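PDB 3H31: high potential iron-sulfur protein from Rhodothermus marinus, which carries a [4Fe-4S] cluster and probably serves as an electron carrier in the aerobic respiratory chain. Local coordinates for residues L11-E14 against E15-R19. Numbering follows the deposited sequence. Where two conformers were deposited one is given.
Sequences LTAE and EIQMR
With chi1 of Thr-12 at 67°, OG1 sits between its own backbone N and carbonyl carbon, while Glu-15 holds CG anti to its carbonyl carbon (chi1 -71°) with the chain extended beyond it, an arrangement that brings the carboxylate back to Thr-12; Thr-12, the N-cap residue of helix 13-21, and Glu-15 thus form a capping box. Both reciprocal bonds are present: Glu-15 N donates to Thr-12 OG1 (3.1 Å), and Thr-12 N donates to Glu-15 OE1 (2.9 Å, N-H...O 164°) through the anti lone pair. The same OE1 also accepts from Thr-12 OG1 at 2.9 Å, met from above the carboxylate plane, so two donors of one residue grip a single oxygen. Replacing Glu-15 by an alanine would probably leave both Thr-12 N and the threonine hydroxyl without their shared acceptor. The first helical turn follows directly, Ile-16 N bonding to Thr-12 O (3.0 Å) and Gln-17 N to Ala-13 O (2.8 Å). Arg-19, buried one turn after Glu-15, ties the helix to neighbouring loops: in the conformer given, its guanidinium is hydrogen-bonded to the carbonyl oxygens of Cys-5, Lys-57 and Pro-59 and makes a cation-pi contact with Tyr-24, a residue of the cluster pocket. Leu-11 CD1 lies 3.6 Å from CD of that Arg-19 conformer. Leu-11 directly precedes the N-cap, and its CB packs on Ile-16 CG1 at 3.7 Å, the pairing of a hydrophobic staple.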
loop_
_atom_site.group_PDB
_atom_site.type_symbol
_atom_site.label_atom_id
_atom_site.label_comp_id
_atom_site.label_asym_id
_atom_site.label_seq_id
_atom_site.Cartn_x
_atom_site.Cartn_y
_atom_site.Cartn_z
ATOM N N LEU A 11 -2.241 6.114 12.647
ATOM C CA LEU A 11 -3.438 6.503 11.918
ATOM C C LEU A 11 -4.632 6.588 12.875
ATOM O O LEU A 11 -4.712 5.892 13.861
ATOM C CB LEU A 11 -3.764 5.436 10.854
ATOM C CG LEU A 11 -2.659 5.261 9.797
ATOM C CD1 LEU A 11 -3.172 4.302 8.745
ATOM C CD2 LEU A 11 -2.136 6.543 9.193
ATOM N N THR A 12 -5.543 7.443 12.495
ATOM C CA THR A 12 -6.838 7.511 13.136
ATOM C C THR A 12 -7.652 6.250 12.845
ATOM O O THR A 12 -7.430 5.582 11.840
ATOM C CB THR A 12 -7.648 8.756 12.652
ATOM O OG1 THR A 12 -7.990 8.597 11.267
ATOM C CG2 THR A 12 -6.920 10.036 12.891
ATOM N N ALA A 13 -8.622 5.984 13.682
ATOM C CA ALA A 13 -9.502 4.834 13.424
ATOM C C ALA A 13 -10.111 4.924 12.045
ATOM O O ALA A 13 -10.209 3.911 11.323
ATOM C CB ALA A 13 -10.583 4.714 14.482
ATOM N N GLU A 14 -10.574 6.130 11.645
ATOM C CA GLU A 14 -11.218 6.250 10.345
ATOM C C GLU A 14 -10.235 5.977 9.215
ATOM O O GLU A 14 -10.630 5.437 8.189
ATOM C CB GLU A 14 -11.858 7.604 10.199
ATOM C CG GLU A 14 -13.107 7.787 11.004
ATOM C CD GLU A 14 -13.735 9.145 10.964
ATOM O OE1 GLU A 14 -13.613 9.809 9.926
ATOM O OE2 GLU A 14 -14.505 9.498 11.921
ATOM N N GLU A 15 -9.000 6.401 9.348
ATOM C CA GLU A 15 -8.032 6.107 8.293
ATOM C C GLU A 15 -7.754 4.602 8.178
ATOM O O GLU A 15 -7.613 4.054 7.081
ATOM C CB GLU A 15 -6.737 6.866 8.523
ATOM C CG GLU A 15 -6.810 8.352 8.299
ATOM C CD GLU A 15 -5.638 9.127 8.872
ATOM O OE1 GLU A 15 -5.389 9.010 10.091
ATOM O OE2 GLU A 15 -5.021 9.936 8.152
ATOM N N ILE A 16 -7.689 3.924 9.339
ATOM C CA ILE A 16 -7.524 2.467 9.340
ATOM C C ILE A 16 -8.736 1.826 8.691
ATOM O O ILE A 16 -8.595 0.866 7.892
ATOM C CB ILE A 16 -7.281 1.940 10.774
ATOM C CG1 ILE A 16 -6.022 2.540 11.346
ATOM C CG2 ILE A 16 -7.224 0.440 10.738
ATOM C CD1 ILE A 16 -5.843 2.316 12.816
ATOM N N GLN A 17 -9.920 2.301 8.990
ATOM C CA GLN A 17 -11.131 1.760 8.384
ATOM C C GLN A 17 -11.103 1.877 6.874
ATOM O O GLN A 17 -11.540 0.950 6.177
ATOM C CB GLN A 17 -12.368 2.474 8.920
ATOM C CG GLN A 17 -12.671 2.151 10.340
ATOM C CD GLN A 17 -13.608 3.078 11.058
ATOM O OE1 GLN A 17 -14.286 3.938 10.463
ATOM N NE2 GLN A 17 -13.678 3.060 12.353
ATOM N N MET A 18 -10.567 2.953 6.301
ATOM C CA MET A 18 -10.468 3.033 4.837
ATOM C C MET A 18 -9.539 2.006 4.294
ATOM O O MET A 18 -9.901 1.343 3.300
ATOM C CB MET A 18 -10.037 4.430 4.343
ATOM C CG MET A 18 -10.101 4.520 2.799
ATOM S SD MET A 18 -9.638 5.973 1.977
ATOM C CE MET A 18 -10.992 7.017 2.385
ATOM N N ARG A 19 -8.383 1.859 4.911
ATOM C CA ARG A 19 -7.412 0.861 4.485
ATOM C C ARG A 19 -8.059 -0.523 4.484
ATOM O O ARG A 19 -7.905 -1.285 3.519
ATOM C CB ARG A 19 -6.102 0.653 5.320
ATOM C CG ARG A 19 -5.166 1.818 5.333
ATOM C CD ARG A 19 -4.067 1.699 6.349
ATOM N NE ARG A 19 -3.168 0.546 6.247
ATOM C CZ ARG A 19 -1.853 0.579 5.905
ATOM N NH1 ARG A 19 -1.239 1.690 5.536
ATOM N NH2 ARG A 19 -1.168 -0.547 5.936
#